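PDB 5YL7: pseudoalteromonas arctica PAMC 21717 from Pseudoalteromonas arctica, which is a cold-active, calcium-binding serine protease of the subtilase family that hydrolyses peptide bonds. Local coordinates for residues A[29-35]-A[292-296]; A[165-171]-A[193-199]. All coordinates share one frame. Residue numbers count along the deposited sequence, not the author numbering.

Contact 1 (A[29-35]-A[292-296])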
loop_
_atom_site.group_PDB
_atom_site.type_symbol
_atom_site.label_atom_id
_atom_site.label_comp_id
_atom_site.label_asym_id
_atom_site.label_seq_id
_atom_site.Cartn_x
_atom_site.Cartn_y
_atom_site.Cartn_z
ATOM N N THR A 29 14.967 8.422 14.085
ATOM C CA THR A 29 15.951 7.371 13.870
ATOM C C THR A 29 15.950 6.859 12.429
ATOM O O THR A 29 16.938 6.388 11.878
ATOM C CB THR A 29 15.547 6.099 14.856
ATOM O OG1 THR A 29 15.712 6.590 16.222
ATOM C CG2 THR A 29 16.443 5.016 14.698
ATOM N N ALA A 30 14.729 6.741 11.788
ATOM C CA ALA A 30 14.657 6.108 10.451
ATOM C C ALA A 30 13.576 6.818 9.675
ATOM O O ALA A 30 12.486 7.099 10.169
ATOM C CB ALA A 30 14.308 4.628 10.585
ATOM N N THR A 31 13.835 6.932 8.388
ATOM C CA THR A 31 12.922 7.570 7.402
ATOM C C THR A 31 12.785 6.756 6.094
ATOM O O THR A 31 12.075 7.201 5.173
ATOM C CB THR A 31 13.377 8.981 7.076
ATOM O OG1 THR A 31 14.732 8.907 6.566
ATOM C CG2 THR A 31 13.304 9.852 8.329
ATOM N N GLY A 32 13.454 5.648 6.004
ATOM C CA GLY A 32 13.469 4.850 4.775
ATOM C C GLY A 32 14.536 5.086 3.826
ATOM O O GLY A 32 14.554 4.529 2.739
ATOM N N SER A 33 15.543 5.909 4.218
ATOM C CA SER A 33 16.682 6.195 3.262
ATOM C C SER A 33 17.334 4.925 2.771
ATOM O O SER A 33 17.646 4.039 3.549
ATOM C CB SER A 33 17.768 6.920 4.016
ATOM O OG SER A 33 17.322 8.123 4.523
ATOM N N GLY A 34 17.478 4.808 1.429
ATOM C CA GLY A 34 18.131 3.690 0.831
ATOM C C GLY A 34 17.220 2.482 0.556
ATOM O O GLY A 34 17.714 1.481 0.021
ATOM N N VAL A 35 15.978 2.568 0.931
ATOM C CA VAL A 35 15.045 1.434 0.795
ATOM C C VAL A 35 14.100 1.690 -0.359
ATOM O O VAL A 35 13.752 2.820 -0.676
ATOM C CB VAL A 35 14.277 1.287 2.147
ATOM C CG1 VAL A 35 13.351 0.119 2.066
ATOM C CG2 VAL A 35 15.244 1.133 3.292
ATOM N N ALA A 292 9.815 -0.438 5.542
ATOM C CA ALA A 292 10.929 0.318 5.023
ATOM C C ALA A 292 11.711 0.979 6.115
ATOM O O ALA A 292 12.985 1.022 5.988
ATOM C CB ALA A 292 10.478 1.318 3.948
ATOM N N LEU A 293 11.113 1.532 7.149
ATOM C CA LEU A 293 11.860 2.114 8.278
ATOM C C LEU A 293 12.693 1.033 8.896
ATOM O O LEU A 293 13.903 1.256 9.225
ATOM C CB LEU A 293 10.951 2.764 9.288
ATOM C CG LEU A 293 10.005 3.820 8.775
ATOM C CD1 LEU A 293 9.247 4.455 9.947
ATOM C CD2 LEU A 293 10.718 4.874 7.943
ATOM N N ILE A 294 12.136 -0.115 9.167
ATOM C CA ILE A 294 12.848 -1.256 9.711
ATOM C C ILE A 294 13.981 -1.601 8.860
ATOM O O ILE A 294 15.126 -1.882 9.401
ATOM C CB ILE A 294 11.874 -2.485 9.895
ATOM C CG1 ILE A 294 10.892 -2.223 10.986
ATOM C CG2 ILE A 294 12.660 -3.744 10.109
ATOM C CD1 ILE A 294 9.657 -3.153 10.918
ATOM N N LYS A 295 13.867 -1.690 7.550
ATOM C CA LYS A 295 14.955 -2.089 6.646
ATOM C C LYS A 295 16.055 -1.038 6.644
ATOM O O LYS A 295 17.218 -1.465 6.488
ATOM C CB LYS A 295 14.373 -2.345 5.246
ATOM C CG LYS A 295 15.335 -2.975 4.290
ATOM C CD LYS A 295 15.669 -4.393 4.683
ATOM C CE LYS A 295 16.435 -5.106 3.585
ATOM N NZ LYS A 295 16.817 -6.431 3.871
ATOM N N GLN A 296 15.788 0.217 6.792
ATOM C CA GLN A 296 16.882 1.205 6.943
ATOM C C GLN A 296 17.666 0.897 8.208
ATOM O O GLN A 296 18.900 0.876 8.202
ATOM C CB GLN A 296 16.372 2.590 6.994
ATOM C CG GLN A 296 17.516 3.649 7.149
ATOM C CD GLN A 296 17.025 4.986 7.490
ATOM O OE1 GLN A 296 15.872 5.375 7.357
ATOM N NE2 GLN A 296 17.937 5.878 7.826
HETATM O O HOH W 1 16.774 8.596 8.483
#

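Contact 2 (A[165-171]-A[193-199])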
loop_
_atom_site.group_PDB
_atom_site.type_symbol
_atom_site.label_atom_id
_atom_site.label_comp_id
_atom_site.label_asym_id
_atom_site.label_seq_id
_atom_site.Cartn_x
_atom_site.Cartn_y
_atom_site.Cartn_z
ATOM N N ALA A 165 12.985 -4.382 -5.096
ATOM C CA ALA A 165 12.329 -3.857 -3.892
ATOM C C ALA A 165 12.683 -4.592 -2.639
ATOM O O ALA A 165 12.787 -5.814 -2.644
ATOM C CB ALA A 165 10.837 -3.777 -4.074
ATOM N N ASP A 166 12.809 -3.878 -1.559
ATOM C CA ASP A 166 12.865 -4.432 -0.224
ATOM C C ASP A 166 11.508 -4.823 0.360
ATOM O O ASP A 166 11.377 -5.729 1.146
ATOM C CB ASP A 166 13.532 -3.403 0.708
ATOM C CG ASP A 166 14.871 -2.957 0.219
ATOM O OD1 ASP A 166 15.772 -3.796 0.310
ATOM O OD2 ASP A 166 15.085 -1.885 -0.330
ATOM N N VAL A 167 10.500 -4.089 -0.123
ATOM C CA VAL A 167 9.119 -4.220 0.425
ATOM C C VAL A 167 8.180 -4.199 -0.802
ATOM O O VAL A 167 8.386 -3.361 -1.683
ATOM C CB VAL A 167 8.781 -3.065 1.348
ATOM C CG1 VAL A 167 7.361 -3.178 1.887
ATOM C CG2 VAL A 167 9.790 -2.889 2.430
ATOM N N ILE A 168 7.182 -5.064 -0.804
ATOM C CA ILE A 168 6.047 -4.987 -1.761
ATOM C C ILE A 168 4.848 -4.600 -0.966
ATOM O O ILE A 168 4.542 -5.186 0.100
ATOM C CB ILE A 168 5.841 -6.312 -2.458
ATOM C CG1 ILE A 168 6.917 -6.493 -3.582
ATOM C CG2 ILE A 168 4.466 -6.497 -3.002
ATOM C CD1 ILE A 168 7.025 -7.906 -4.061
ATOM N N ASN A 169 4.075 -3.658 -1.493
ATOM C CA ASN A 169 2.711 -3.332 -1.015
ATOM C C ASN A 169 1.687 -3.747 -2.019
ATOM O O ASN A 169 1.755 -3.350 -3.196
ATOM C CB ASN A 169 2.610 -1.816 -0.719
ATOM C CG ASN A 169 1.303 -1.467 -0.083
ATOM O OD1 ASN A 169 1.174 -1.489 1.139
ATOM N ND2 ASN A 169 0.253 -1.208 -0.921
ATOM N N MET A 170 0.711 -4.543 -1.601
ATOM C CA MET A 170 -0.440 -4.931 -2.432
ATOM C C MET A 170 -1.678 -4.531 -1.708
ATOM O O MET A 170 -2.306 -5.248 -0.883
ATOM C CB MET A 170 -0.518 -6.452 -2.714
ATOM C CG MET A 170 0.547 -6.816 -3.781
ATOM S SD MET A 170 0.275 -8.507 -4.451
ATOM C CE MET A 170 1.078 -8.845 -3.289
ATOM N N SER A 171 -2.229 -3.378 -2.109
ATOM C CA SER A 171 -3.522 -2.828 -1.621
ATOM C C SER A 171 -4.583 -3.273 -2.589
ATOM O O SER A 171 -5.174 -2.458 -3.338
ATOM C CB SER A 171 -3.408 -1.332 -1.541
ATOM O OG SER A 171 -2.650 -0.937 -0.433
ATOM N N GLY A 193 14.443 -11.740 -0.798
ATOM C CA GLY A 193 14.671 -10.857 0.312
ATOM C C GLY A 193 13.544 -9.832 0.488
ATOM O O GLY A 193 13.720 -8.890 1.301
ATOM N N THR A 194 12.480 -9.916 -0.283
ATOM C CA THR A 194 11.414 -8.859 -0.282
ATOM C C THR A 194 10.306 -9.291 0.660
ATOM O O THR A 194 9.734 -10.412 0.534
ATOM C CB THR A 194 10.837 -8.738 -1.658
ATOM O OG1 THR A 194 11.913 -8.465 -2.601
ATOM C CG2 THR A 194 9.797 -7.656 -1.750
ATOM N N VAL A 195 9.944 -8.441 1.632
ATOM C CA VAL A 195 8.762 -8.631 2.475
ATOM C C VAL A 195 7.518 -8.177 1.736
ATOM O O VAL A 195 7.551 -7.179 1.005
ATOM C CB VAL A 195 8.949 -7.961 3.848
ATOM C CG1 VAL A 195 8.965 -6.452 3.759
ATOM C CG2 VAL A 195 7.904 -8.409 4.872
ATOM N N VAL A 196 6.423 -8.898 1.950
ATOM C CA VAL A 196 5.185 -8.683 1.189
ATOM C C VAL A 196 4.082 -8.247 2.147
ATOM O O VAL A 196 3.732 -9.049 3.021
ATOM C CB VAL A 196 4.813 -9.939 0.406
ATOM C CG1 VAL A 196 3.571 -9.655 -0.424
ATOM C CG2 VAL A 196 5.933 -10.341 -0.532
ATOM N N VAL A 197 3.556 -7.048 1.965
ATOM C CA VAL A 197 2.526 -6.475 2.818
ATOM C C VAL A 197 1.269 -6.325 2.033
ATOM O O VAL A 197 1.287 -5.769 0.940
ATOM C CB VAL A 197 3.042 -5.090 3.340
ATOM C CG1 VAL A 197 1.973 -4.463 4.259
ATOM C CG2 VAL A 197 4.347 -5.253 4.123
ATOM N N ILE A 198 0.131 -6.796 2.614
ATOM C CA ILE A 198 -1.110 -6.946 1.876
ATOM C C ILE A 198 -2.285 -6.443 2.690
ATOM O O ILE A 198 -2.366 -6.611 3.917
ATOM C CB ILE A 198 -1.354 -8.418 1.483
ATOM C CG1 ILE A 198 -0.123 -8.926 0.703
ATOM C CG2 ILE A 198 -2.637 -8.533 0.663
ATOM C CD1 ILE A 198 -0.198 -10.359 0.226
ATOM N N ALA A 199 -3.195 -5.741 1.993
ATOM C CA ALA A 199 -4.497 -5.366 2.557
ATOM C C ALA A 199 -5.396 -6.550 2.737
ATOM O O ALA A 199 -5.638 -7.322 1.808
ATOM C CB ALA A 199 -5.163 -4.380 1.685
HETATM O O HOH W 2 13.381 -6.671 2.848
HETATM O O HOH W 3 15.920 -6.761 0.245
#

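Contact 1 (A[29-35]-A[292-296])
Q296 sits on helix 280-297 and reaches into the loop that joins helix 23-27 to strand 36-41. Its side chain is extended, and its carbonyl oxygen meets three consecutive backbone amides. T31 N and G32 N each donate to Q296 OE1 at 2.8 Å. S33 N adds a weak hydrogen bond to Q296 OE1 at 3.2 Å. The amide end is served by water 1, which accepts from Q296 NE2 at 3.0 Å and lies 2.8 Å from T31 OG1. The T31 hydroxyl also has a partner outside the contact, the side chain of N124.

The loop curls around that oxygen. G32 has a positive phi, 93°, at which a CB would collide with the preceding carbonyl, so glycine suits the place. G32 then begins a type II turn, closed by V35 N donating to G32 O at 3.0 Å. G34, also at positive phi, is the third residue of that turn.

Apolar contacts flank the polar centre. A30 CB lies 4.1 Å from L293 CB. At the end of the turn, V35 CG1 packs on A292 CB at 3.6 Å. L293 CD2 also packs on the loop backbone, 3.4 Å from G32 N. V335 of helix 331-338 touches both A30 and L293. K295 leads its amine away, to the carbonyls of P299 and A301.

Q296 OE1 thus accepts firmly from T31 N and G32 N and weakly from S33 N. This bonding, alongside the self-closed turn and the packing of A30 and V35, joins the loop to the helix just ahead of strand 36-41.

Contact 2 (A[165-171]-A[193-199])
Valine, isoleucine and methionine side chains line both faces of two neighbouring parallel strands, 167-170 and 195-199. They belong to the central parallel sheet of the subtilisin-like fold. On one face V167 CG2 meets V195 CG1 at 3.9 Å, and V167 CG1 lies 4.3 Å from V197 CG2. On the other, M170 CE touches V196 CG1 at 3.9 Å and I198 CD1 at 4.0 Å. Helix 140-150 packs on I168 and M170; helix 280-297 packs on N169 across the sheet.

The backbones pair in parallel register, V167 with V195 through M170 with I198. I168 N donates to V195 O and I168 O accepts from V197 N, both at 2.8 Å. M170 N bonds V197 O at 2.9 Å. M170 O accepts from A199 N at 3.1 Å, next to S171. The S171 hydroxyl bonds the carbonyl of S281, which with H100 and D41 forms a probable catalytic triad.

At the other end, G193 leaves helix 180-191 in a Schellman motif. Water 2 donates to both D166 O and G193 O. V195 N bonds D166 O at 3.1 Å, and T194 OG1 donates to A165 O at 2.8 Å.

From the N terminus, the chain first passes through 29-35 and enters strand 36-41. It later runs through 165-171 and helix 180-191 to 193-199. That parallel pairing closes the short loop of contact 2. Only much later does helix 280-297 bring 292-296 back to 29-35, closing the long loop of contact 1, with contact 2 wholly within it. The two meet near D166. Its OD2 accepts from V36 N and lies 3.5 Å from V35 CA, while K295 CE lies 3.6 Å from D166 OD1. A292 N also lies 4.0 Å from V167 CG2. Together they tie an early loop and a late helix to the central sheet.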